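Local atomic coordinates of trypanothione-dependent glyoxalase I (Leishmania major, PDB entry 2C21), a protein that belongs to the glyoxalase/bleomycin resistance protein/dioxygenase superfamily and, as a dimer, holds nickel(II) ions at sites built from residues of both subunits. Residues T12-G17 with T59-T64; M32-K37 with T46-G51. All blocks are in the same frame, centred on the assembly; numbering follows the deposited sequence.

Contact 1. Residues T12-G17 with T59-T64; sequences TMIRVG and TVLELT. With NI (nickel (II) ion), chain G.
The carboxylate of Glu62 has Met13 CG over one face, 3.5 Å from both CD and OE1 of Glu62. Nickel takes OE1 alone, at 2.4 Å, while OE2 stays 3.8 Å from the ion, so the carboxylate binds through a single oxygen. The guanidinium of Arg15 has Met13 CE over the centre of one face. Met13 reaches both groups because CG stands anti to its backbone N (chi1 -172°) and the chain then bends at chi2 and chi3, which brings SD to 3.2 Å from Thr64 OG1. Glu62, by contrast, runs out extended to the metal, where His11, a water and, from the second subunit, His80 and Glu123 complete the site.

Beneath these side chains, two parallel strands form the first and last strands of a beta-alpha-beta-beta-beta module, the repeating unit of the glyoxalase fold. Five backbone hydrogen bonds join them in the alternating parallel pattern. Glu62 is held through both its backbone N and its backbone O: the N donates to Thr12 O at 2.9 Å, and the O receives Ile14 N in line with the carbonyl. The metal-binding residue is thereby fixed to its neighbour strand.

The other face is largely apolar, carrying Ile14, Leu61 and Leu63, with Thr12 as its polar member, and packs against helix 19-29 through Tyr26 and Ser22. Here Ile14 and Leu63 lie side by side, CG1 to CD2 3.7 Å, and Leu61 CD1 adds a looser contact to Ile14 CG1. Val16 CG2 crosses to Leu63 CB at 4.1 Å. On this same face Thr12 OG1 shares a water with Val60 O and hydrogen-bonds to Thr12 of the second subunit, where an antiparallel ladder carries the sheet across the interface.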
loop_
_atom_site.group_PDB
_atom_site.type_symbol
_atom_site.label_atom_id
_atom_site.label_comp_id
_atom_site.label_asym_id
_atom_site.label_seq_id
_atom_site.Cartn_x
_atom_site.Cartn_y
_atom_site.Cartn_z
ATOM N N THR A 12 3.395 2.493 0.792
ATOM C CA THR A 12 3.331 1.762 -0.456
ATOM C C THR A 12 3.954 2.647 -1.518
ATOM O O THR A 12 3.649 3.847 -1.590
ATOM C CB THR A 12 1.865 1.452 -0.840
ATOM O OG1 THR A 12 1.253 0.682 0.197
ATOM C CG2 THR A 12 1.794 0.698 -2.117
ATOM N N MET A 13 4.822 2.062 -2.345
ATOM C CA MET A 13 5.523 2.822 -3.380
ATOM C C MET A 13 5.020 2.476 -4.782
ATOM O O MET A 13 4.903 1.300 -5.132
ATOM C CB MET A 13 7.014 2.543 -3.318
ATOM C CG MET A 13 7.871 3.449 -4.233
ATOM S SD MET A 13 7.963 2.984 -5.965
ATOM C CE MET A 13 9.402 1.925 -5.997
ATOM N N ILE A 14 4.764 3.508 -5.588
ATOM C CA ILE A 14 4.423 3.354 -7.017
ATOM C C ILE A 14 5.339 4.285 -7.828
ATOM O O ILE A 14 5.748 5.344 -7.335
ATOM C CB ILE A 14 2.942 3.710 -7.309
ATOM C CG1 ILE A 14 2.605 5.126 -6.836
ATOM C CG2 ILE A 14 1.991 2.693 -6.679
ATOM C CD1 ILE A 14 1.316 5.682 -7.443
ATOM N N ARG A 15 5.671 3.890 -9.054
ATOM C CA ARG A 15 6.461 4.740 -9.934
ATOM C C ARG A 15 5.527 5.524 -10.849
ATOM O O ARG A 15 4.503 5.009 -11.317
ATOM C CB ARG A 15 7.451 3.935 -10.778
ATOM C CG ARG A 15 8.461 3.081 -9.969
ATOM C CD ARG A 15 9.266 2.164 -10.860
ATOM N NE ARG A 15 10.175 1.320 -10.063
ATOM C CZ ARG A 15 9.854 0.146 -9.514
ATOM N NH1 ARG A 15 8.657 -0.403 -9.674
ATOM N NH2 ARG A 15 10.760 -0.496 -8.785
ATOM N N VAL A 16 5.881 6.775 -11.084
ATOM C CA VAL A 16 5.020 7.713 -11.809
ATOM C C VAL A 16 5.794 8.408 -12.896
ATOM O O VAL A 16 7.002 8.659 -12.763
ATOM C CB VAL A 16 4.378 8.748 -10.863
ATOM C CG1 VAL A 16 3.520 8.032 -9.799
ATOM C CG2 VAL A 16 5.429 9.641 -10.193
ATOM N N GLY A 17 5.092 8.756 -13.969
ATOM C CA GLY A 17 5.723 9.400 -15.121
ATOM C C GLY A 17 6.012 10.888 -14.998
ATOM O O GLY A 17 6.877 11.403 -15.694
ATOM N N THR A 59 0.313 5.680 7.579
ATOM C CA THR A 59 0.838 4.890 6.462
ATOM C C THR A 59 0.599 5.721 5.202
ATOM O O THR A 59 -0.516 6.208 4.952
ATOM C CB THR A 59 0.129 3.525 6.404
ATOM O OG1 THR A 59 0.333 2.850 7.653
ATOM C CG2 THR A 59 0.665 2.655 5.270
ATOM N N VAL A 60 1.660 5.949 4.445
ATOM C CA VAL A 60 1.637 6.960 3.410
ATOM C C VAL A 60 1.879 6.365 2.027
ATOM O O VAL A 60 2.004 5.147 1.871
ATOM C CB VAL A 60 2.623 8.115 3.752
ATOM C CG1 VAL A 60 2.283 8.700 5.120
ATOM C CG2 VAL A 60 4.095 7.661 3.708
ATOM N N LEU A 61 1.910 7.247 1.033
ATOM C CA LEU A 61 2.172 6.913 -0.353
ATOM C C LEU A 61 3.525 7.495 -0.764
ATOM O O LEU A 61 3.818 8.665 -0.478
ATOM C CB LEU A 61 1.055 7.501 -1.232
ATOM C CG LEU A 61 1.107 7.274 -2.741
ATOM C CD1 LEU A 61 1.147 5.786 -3.071
ATOM C CD2 LEU A 61 -0.105 7.945 -3.391
ATOM N N GLU A 62 4.344 6.658 -1.405
ATOM C CA GLU A 62 5.637 7.051 -1.946
ATOM C C GLU A 62 5.596 6.998 -3.463
ATOM O O GLU A 62 5.312 5.937 -4.039
ATOM C CB GLU A 62 6.752 6.108 -1.474
ATOM C CG GLU A 62 8.123 6.505 -1.982
ATOM C CD GLU A 62 9.202 5.466 -1.693
ATOM O OE1 GLU A 62 8.898 4.436 -1.062
ATOM O OE2 GLU A 62 10.359 5.704 -2.094
ATOM N N LEU A 63 5.893 8.130 -4.106
ATOM C CA LEU A 63 6.052 8.192 -5.555
ATOM C C LEU A 63 7.527 8.243 -5.905
ATOM O O LEU A 63 8.270 9.020 -5.324
ATOM C CB LEU A 63 5.382 9.438 -6.125
ATOM C CG LEU A 63 4.022 9.810 -5.566
ATOM C CD1 LEU A 63 3.566 11.104 -6.229
ATOM C CD2 LEU A 63 3.043 8.687 -5.793
ATOM N N THR A 64 7.928 7.421 -6.873
ATOM C CA THR A 64 9.264 7.436 -7.417
ATOM C C THR A 64 9.164 7.922 -8.856
ATOM O O THR A 64 8.389 7.374 -9.649
ATOM C CB THR A 64 9.865 6.005 -7.442
ATOM O OG1 THR A 64 9.924 5.480 -6.111
ATOM C CG2 THR A 64 11.244 6.026 -8.045
HETATM NI NI NI G . 9.877 2.679 0.195
HETATM O O HOH W 1 0.198 2.576 2.164
HETATM O O HOH W 2 11.332 3.652 0.466
#

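Contact 2. Residues M32-K37 with T46-G51; sequences MKVLRK and TLVFLG
Phe49 O receives two amide groups from the facing strand, Leu35 N at 2.8 Å and, weakly, Arg36 N at 3.5 Å. Two residues opposite one make this a classic beta bulge in the hairpin of strands 33-40 and 45-51. Leu35 takes up the extra residue with a helix-like backbone (psi -45°), and the pairing moves from Val34 with Leu50 to Arg36 with Phe49. Leu35 CD1 lies 3.9 Å from Gly51 N, and the Leu35 carbonyl bonds to Thr143 of the second subunit. Before the bulge Lys33 and Gly51 exchange two bonds; Phe49 N closes the bulge by donating to Arg36 O at 3.0 Å in an almost straight line (179°).

On the face of Val34, Val48 and Leu50, toward helix 19-29, the contacts are methyl to methyl: Val34 CG1 meets Val48 CG1 at 4.0 Å, and its CG2 meets Leu50 CD2. Lys37 CG lies alongside Val48 CG2.

The opposite face carries a cation-pi stack. Glu55 holds Arg36 NE in a salt bridge, which helps fix the rotation of the guanidinium; Phe49 in turn meets the nickel ligand His11 edge-to-face. The guanidinium lies 22° from the Phe49 plane, with Arg36 CZ 3.9 Å from the ring centroid and NH2 over the ring centre.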
loop_
_atom_site.group_PDB
_atom_site.type_symbol
_atom_site.label_atom_id
_atom_site.label_comp_id
_atom_site.label_asym_id
_atom_site.label_seq_id
_atom_site.Cartn_x
_atom_site.Cartn_y
_atom_site.Cartn_z
ATOM N N MET A 32 -4.628 14.590 0.111
ATOM C CA MET A 32 -3.371 14.285 0.786
ATOM C C MET A 32 -2.512 15.541 0.821
ATOM O O MET A 32 -2.810 16.521 0.142
ATOM C CB MET A 32 -2.589 13.193 0.058
ATOM C CG MET A 32 -3.319 11.902 -0.096
ATOM S SD MET A 32 -2.255 10.639 -0.797
ATOM C CE MET A 32 -3.441 9.290 -0.925
ATOM N N LYS A 33 -1.446 15.499 1.611
ATOM C CA LYS A 33 -0.465 16.570 1.600
ATOM C C LYS A 33 0.907 16.004 1.317
ATOM O O LYS A 33 1.202 14.868 1.670
ATOM C CB LYS A 33 -0.457 17.346 2.925
ATOM C CG LYS A 33 -0.238 16.514 4.200
ATOM C CD LYS A 33 -0.340 17.394 5.470
ATOM C CE LYS A 33 0.699 16.975 6.532
ATOM N NZ LYS A 33 0.708 17.863 7.724
ATOM N N VAL A 34 1.748 16.820 0.690
ATOM C CA VAL A 34 3.142 16.434 0.469
ATOM C C VAL A 34 3.845 16.527 1.824
ATOM O O VAL A 34 3.799 17.560 2.474
ATOM C CB VAL A 34 3.828 17.373 -0.543
ATOM C CG1 VAL A 34 5.311 17.019 -0.677
ATOM C CG2 VAL A 34 3.116 17.288 -1.892
ATOM N N LEU A 35 4.463 15.436 2.248
ATOM C CA LEU A 35 5.173 15.388 3.524
ATOM C C LEU A 35 6.663 15.734 3.366
ATOM O O LEU A 35 7.220 16.490 4.157
ATOM C CB LEU A 35 5.024 14.001 4.140
ATOM C CG LEU A 35 3.569 13.545 4.321
ATOM C CD1 LEU A 35 3.508 12.055 4.680
ATOM C CD2 LEU A 35 2.862 14.396 5.369
ATOM N N ARG A 36 7.303 15.161 2.352
ATOM C CA ARG A 36 8.705 15.448 2.075
ATOM C C ARG A 36 9.111 14.926 0.710
ATOM O O ARG A 36 8.452 14.055 0.151
ATOM C CB ARG A 36 9.620 14.844 3.158
ATOM C CG ARG A 36 9.630 13.345 3.209
ATOM C CD ARG A 36 10.314 12.818 4.451
ATOM N NE ARG A 36 10.163 11.367 4.589
ATOM C CZ ARG A 36 10.912 10.451 3.953
ATOM N NH1 ARG A 36 11.879 10.817 3.125
ATOM N NH2 ARG A 36 10.680 9.149 4.135
ATOM N N LYS A 37 10.202 15.471 0.178
ATOM C CA LYS A 37 10.805 14.962 -1.050
ATOM C C LYS A 37 12.260 14.536 -0.825
ATOM O O LYS A 37 12.926 14.994 0.137
ATOM C CB LYS A 37 10.737 16.016 -2.154
ATOM C CG LYS A 37 9.335 16.554 -2.422
ATOM C CD LYS A 37 9.321 17.512 -3.615
ATOM C CE LYS A 37 7.923 18.059 -3.886
ATOM N NZ LYS A 37 7.881 19.033 -5.020
ATOM N N THR A 46 13.767 10.882 -8.040
ATOM C CA THR A 46 13.165 11.709 -7.010
ATOM C C THR A 46 12.087 10.888 -6.337
ATOM O O THR A 46 11.295 10.226 -7.021
ATOM C CB THR A 46 12.510 12.962 -7.616
ATOM O OG1 THR A 46 13.460 13.638 -8.454
ATOM C CG2 THR A 46 12.043 13.929 -6.521
ATOM N N LEU A 47 12.055 10.942 -5.000
ATOM C CA LEU A 47 10.952 10.371 -4.220
ATOM C C LEU A 47 10.098 11.476 -3.581
ATOM O O LEU A 47 10.623 12.512 -3.112
ATOM C CB LEU A 47 11.490 9.467 -3.112
ATOM C CG LEU A 47 12.580 8.455 -3.428
ATOM C CD1 LEU A 47 12.986 7.773 -2.120
ATOM C CD2 LEU A 47 12.141 7.417 -4.454
ATOM N N VAL A 48 8.794 11.251 -3.557
ATOM C CA VAL A 48 7.844 12.144 -2.862
ATOM C C VAL A 48 6.922 11.316 -2.005
ATOM O O VAL A 48 6.326 10.342 -2.473
ATOM C CB VAL A 48 6.970 12.973 -3.820
ATOM C CG1 VAL A 48 6.029 13.894 -3.027
ATOM C CG2 VAL A 48 7.842 13.776 -4.778
ATOM N N PHE A 49 6.834 11.698 -0.739
ATOM C CA PHE A 49 5.979 11.031 0.222
ATOM C C PHE A 49 4.774 11.916 0.477
ATOM O O PHE A 49 4.921 13.115 0.817
ATOM C CB PHE A 49 6.750 10.736 1.506
ATOM C CG PHE A 49 7.826 9.692 1.326
ATOM C CD1 PHE A 49 9.070 10.033 0.785
ATOM C CD2 PHE A 49 7.594 8.367 1.677
ATOM C CE1 PHE A 49 10.064 9.054 0.587
ATOM C CE2 PHE A 49 8.573 7.398 1.496
ATOM C CZ PHE A 49 9.809 7.743 0.952
ATOM N N LEU A 50 3.591 11.334 0.290
ATOM C CA LEU A 50 2.299 12.025 0.500
ATOM C C LEU A 50 1.402 11.192 1.382
ATOM O O LEU A 50 1.448 9.967 1.351
ATOM C CB LEU A 50 1.520 12.207 -0.809
ATOM C CG LEU A 50 2.171 12.888 -2.006
ATOM C CD1 LEU A 50 2.719 11.813 -2.927
ATOM C CD2 LEU A 50 1.148 13.757 -2.719
ATOM N N GLY A 51 0.544 11.863 2.126
ATOM C CA GLY A 51 -0.408 11.154 2.955
ATOM C C GLY A 51 -1.382 12.060 3.640
ATOM O O GLY A 51 -1.394 13.264 3.427
#

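In the fold
Both contacts belong to one four-stranded mixed sheet, with strands 60-66 and 45-51 as neighbours: Leu50 O and Val48 O probably accept bonds from Leu61 N and Leu63 N. Contact 1 is the more deeply buried, its centre about 9 Å from that of the chain, and joins sequence-distant strands in parallel. Contact 2, its centre about 12 Å from the chain's, is an antiparallel hairpin whose lysines are exposed. On the metal-facing side, a nickel-bound carboxylate in contact 1 gives way to an arginine-aromatic stack in contact 2; on the other, both turn aliphatic groups to helix 19-29. Each reaches the second subunit, contact 1 by strand pairing, contact 2 through that chain's helix 127-141 and the residues after it.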